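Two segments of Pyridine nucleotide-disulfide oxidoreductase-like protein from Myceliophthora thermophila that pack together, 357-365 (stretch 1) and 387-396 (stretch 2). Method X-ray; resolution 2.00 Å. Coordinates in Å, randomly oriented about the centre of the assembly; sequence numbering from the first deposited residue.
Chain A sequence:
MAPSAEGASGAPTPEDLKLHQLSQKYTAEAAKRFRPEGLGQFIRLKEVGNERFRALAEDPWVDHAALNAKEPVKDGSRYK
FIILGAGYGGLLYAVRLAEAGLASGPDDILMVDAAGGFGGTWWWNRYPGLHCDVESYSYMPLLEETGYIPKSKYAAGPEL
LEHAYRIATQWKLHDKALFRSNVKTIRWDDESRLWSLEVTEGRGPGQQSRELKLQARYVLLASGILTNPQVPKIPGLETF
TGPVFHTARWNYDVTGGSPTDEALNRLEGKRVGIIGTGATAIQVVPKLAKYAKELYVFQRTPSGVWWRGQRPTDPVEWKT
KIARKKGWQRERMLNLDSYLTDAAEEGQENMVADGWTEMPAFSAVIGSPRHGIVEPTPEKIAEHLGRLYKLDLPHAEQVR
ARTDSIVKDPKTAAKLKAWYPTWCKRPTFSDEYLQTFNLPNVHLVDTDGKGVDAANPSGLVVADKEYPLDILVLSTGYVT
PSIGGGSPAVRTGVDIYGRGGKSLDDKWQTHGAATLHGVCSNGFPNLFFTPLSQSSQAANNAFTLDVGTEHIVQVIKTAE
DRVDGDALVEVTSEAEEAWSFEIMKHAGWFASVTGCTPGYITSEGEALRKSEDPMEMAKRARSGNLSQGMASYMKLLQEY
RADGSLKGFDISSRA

Stretch 1, residues 357-365: TEMPAFSAV
Stretch 2 (387-396) RLYKLDLPHA

No direct hydrogen bond joins these two segments, although they bury 434 Å² between them; the polar links that pass angle tests run through two waters. Water 1 accepts from the backbone N of Ala361 at 3.1 Å and donates to Asp392 OD1 at 2.9 Å. Water 2 donates to Ser363 OG at 2.9 Å and accepts from Arg387 NH2 at 2.8 Å. The closest direct polar approach, Glu358 O to His395 ND1 at 3.2 Å, fails on angle and counts as a contact alone.

Stretch 2 is helical throughout 387-396. Leu391 N to Arg387 O (2.8 Å), Asp392 N to Leu388 O (3.0 Å) and Ala396 N to Asp392 O (2.9 Å) keep the i to i-4 pattern, but the N atoms of Pro394 and His395 lack a bond to the preceding turn, and the helix kinks there. Proline has no amide hydrogen to give. Stretch 1 is more irregular. Met359 is loop (phi/psi -139/64), a 3-10 segment spans 360-362, and helix follows. Its turns close by i to i-3 bonds: Phe362 N to Met359 O at 2.9 Å, Ala364 N to Ala361 O at 3.0 Å and Val365 N to Phe362 O at 2.9 Å. Ser363, chi1 p at 63°, turns its OG back to donate to Pro360 O at 2.7 Å; its own N reaches that oxygen only weakly, at 3.3 Å.

The register runs antiparallel in sequence: Met359 CA lies 6.2 Å from His395 CA, and Ala361 CA comes within 4.9 Å of Asp392 CA. The small Ala361 side chain points toward the helix, its CB 3.3 Å from Asp392 OD1, 4.0 Å from Leu388 O and 4.3 Å from Leu391 CG. Leu391 (chi1 t, chi2 p) also points toward stretch 1, setting CD1 3.9 Å from Pro360 CG and CD2 3.8 Å from Ala361 N. Leu388 (chi1 m, chi2 t) starts sideways, yet its end comes nearer, with CD1 3.8 Å from Ala364 CB and CD2 4.1 Å from Ser363 OG. Phe362 and Val365 point away.

At the other end, His395 (chi1 t, chi2 68°) points toward stretch 1 and has the largest covered area of either segment, 72 Å². Glu358 C and Met359 CB lie over one face of its imidazole. Met359, with chi values p, t, p (44°, 177°, 67°), brings CE to 3.6 Å from His395 NE2.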

# COMPACT_ATOMS: atom_id res chain seq x y z
N THR A 357 17.79 1.55 6.67
CA THR A 357 18.82 2.59 6.56
C THR A 357 20.08 2.09 5.84
O THR A 357 21.07 2.83 5.76
CB THR A 357 19.15 3.19 7.95
OG1 THR A 357 19.78 2.20 8.80
CG2 THR A 357 17.92 3.62 8.64
N GLU A 358 20.04 0.86 5.30
CA GLU A 358 21.17 0.21 4.66
C GLU A 358 20.97 -0.07 3.18
O GLU A 358 21.65 -0.94 2.60
CB GLU A 358 21.48 -1.14 5.35
CG GLU A 358 22.03 -1.00 6.73
CD GLU A 358 22.29 -2.34 7.43
OE1 GLU A 358 23.44 -2.60 7.79
OE2 GLU A 358 21.41 -3.12 7.65
N MET A 359 20.03 0.65 2.58
CA MET A 359 19.62 0.39 1.20
C MET A 359 19.41 1.73 0.43
O MET A 359 18.29 2.05 -0.01
CB MET A 359 18.38 -0.50 1.23
CG MET A 359 17.34 -0.12 2.22
SD MET A 359 15.90 -1.24 2.02
CE MET A 359 16.57 -2.79 2.55
N PRO A 360 20.50 2.50 0.27
CA PRO A 360 20.43 3.80 -0.39
C PRO A 360 20.04 3.73 -1.88
O PRO A 360 19.54 4.70 -2.40
CB PRO A 360 21.87 4.35 -0.19
CG PRO A 360 22.71 3.09 -0.23
CD PRO A 360 21.89 2.14 0.61
N ALA A 361 20.17 2.57 -2.51
CA ALA A 361 19.65 2.40 -3.87
C ALA A 361 18.16 2.25 -3.92
O ALA A 361 17.58 2.25 -5.04
CB ALA A 361 20.27 1.19 -4.59
N PHE A 362 17.51 2.12 -2.76
CA PHE A 362 16.01 2.27 -2.82
C PHE A 362 15.52 3.59 -3.45
O PHE A 362 14.41 3.68 -4.02
CB PHE A 362 15.34 2.02 -1.47
CG PHE A 362 13.91 1.55 -1.56
CD1 PHE A 362 13.61 0.26 -2.01
CD2 PHE A 362 12.85 2.38 -1.14
CE1 PHE A 362 12.27 -0.18 -2.10
CE2 PHE A 362 11.54 1.97 -1.24
CZ PHE A 362 11.25 0.67 -1.70
N SER A 363 16.36 4.58 -3.39
CA SER A 363 16.10 5.89 -4.02
C SER A 363 15.85 5.77 -5.54
O SER A 363 15.23 6.66 -6.17
CB SER A 363 17.37 6.74 -3.78
OG SER A 363 18.49 6.12 -4.44
N ALA A 364 16.29 4.67 -6.14
CA ALA A 364 16.00 4.39 -7.54
C ALA A 364 14.51 4.51 -7.79
O ALA A 364 14.11 4.89 -8.83
CB ALA A 364 16.46 2.95 -7.93
N VAL A 365 13.71 4.08 -6.85
CA VAL A 365 12.27 4.09 -7.08
C VAL A 365 11.55 5.18 -6.34
O VAL A 365 10.41 5.40 -6.66
CB VAL A 365 11.53 2.79 -6.82
CG1 VAL A 365 11.82 1.81 -7.98
CG2 VAL A 365 11.85 2.22 -5.44
N ARG A 387 25.08 4.38 -12.13
CA ARG A 387 25.25 4.90 -10.77
C ARG A 387 24.41 4.10 -9.73
O ARG A 387 24.91 3.65 -8.67
CB ARG A 387 24.98 6.43 -10.68
CG ARG A 387 25.35 7.02 -9.29
CD ARG A 387 24.91 8.47 -9.10
NE ARG A 387 23.45 8.64 -9.10
CZ ARG A 387 22.63 8.22 -8.14
NH1 ARG A 387 23.10 7.57 -7.08
NH2 ARG A 387 21.31 8.43 -8.23
N LEU A 388 23.14 3.91 -10.04
CA LEU A 388 22.23 3.21 -9.13
C LEU A 388 22.61 1.75 -8.96
O LEU A 388 22.60 1.25 -7.85
CB LEU A 388 20.79 3.29 -9.61
CG LEU A 388 20.19 4.68 -9.54
CD1 LEU A 388 18.89 4.62 -10.26
CD2 LEU A 388 19.96 5.11 -8.09
N TYR A 389 22.93 1.06 -10.05
CA TYR A 389 23.43 -0.33 -9.96
C TYR A 389 24.69 -0.47 -9.05
O TYR A 389 24.80 -1.41 -8.22
CB TYR A 389 23.64 -0.92 -11.37
CG TYR A 389 22.36 -1.49 -11.92
CD1 TYR A 389 21.44 -0.70 -12.57
CD2 TYR A 389 22.07 -2.82 -11.78
CE1 TYR A 389 20.24 -1.23 -13.05
CE2 TYR A 389 20.88 -3.35 -12.24
CZ TYR A 389 19.97 -2.54 -12.89
OH TYR A 389 18.78 -3.07 -13.35
N LYS A 390 25.62 0.47 -9.20
CA LYS A 390 26.82 0.50 -8.35
C LYS A 390 26.46 0.84 -6.94
O LYS A 390 27.00 0.24 -6.05
CB LYS A 390 27.86 1.53 -8.81
CG LYS A 390 28.60 1.21 -10.11
CD LYS A 390 29.96 1.97 -10.16
CE LYS A 390 30.12 2.97 -11.31
NZ LYS A 390 30.94 2.43 -12.44
N LEU A 391 25.56 1.78 -6.72
CA LEU A 391 25.10 2.04 -5.37
C LEU A 391 24.48 0.84 -4.64
O LEU A 391 24.72 0.59 -3.44
CB LEU A 391 24.10 3.19 -5.41
CG LEU A 391 23.64 3.78 -4.09
CD1 LEU A 391 24.83 4.31 -3.27
CD2 LEU A 391 22.58 4.86 -4.44
N ASP A 392 23.70 0.06 -5.37
CA ASP A 392 23.03 -1.09 -4.79
C ASP A 392 23.88 -2.32 -4.51
O ASP A 392 23.51 -3.21 -3.68
CB ASP A 392 21.90 -1.52 -5.68
CG ASP A 392 20.91 -2.36 -4.96
OD1 ASP A 392 20.55 -2.02 -3.82
OD2 ASP A 392 20.50 -3.40 -5.52
N LEU A 393 24.98 -2.44 -5.25
CA LEU A 393 25.76 -3.64 -5.25
C LEU A 393 26.15 -4.13 -3.84
O LEU A 393 25.94 -5.30 -3.52
CB LEU A 393 26.99 -3.45 -6.14
CG LEU A 393 28.06 -4.52 -5.99
CD1 LEU A 393 27.52 -5.79 -6.51
CD2 LEU A 393 29.25 -4.08 -6.80
N PRO A 394 26.65 -3.24 -2.98
CA PRO A 394 27.07 -3.76 -1.70
C PRO A 394 25.90 -4.31 -0.85
O PRO A 394 26.02 -5.42 -0.26
CB PRO A 394 27.69 -2.55 -1.01
CG PRO A 394 28.12 -1.66 -2.13
CD PRO A 394 27.14 -1.86 -3.21
N HIS A 395 24.78 -3.60 -0.76
CA HIS A 395 23.72 -4.15 0.04
C HIS A 395 23.18 -5.45 -0.57
O HIS A 395 22.93 -6.46 0.12
CB HIS A 395 22.56 -3.20 0.19
CG HIS A 395 21.37 -3.80 0.89
ND1 HIS A 395 21.38 -4.14 2.22
CD2 HIS A 395 20.14 -4.13 0.44
CE1 HIS A 395 20.20 -4.63 2.56
NE2 HIS A 395 19.43 -4.62 1.51
N ALA A 396 23.01 -5.46 -1.89
CA ALA A 396 22.45 -6.61 -2.56
C ALA A 396 23.31 -7.87 -2.34
O ALA A 396 22.77 -8.93 -2.13
CB ALA A 396 22.34 -6.31 -4.03
O HOH W 1 21.16 -0.21 -1.63
O HOH W 2 20.44 7.83 -5.65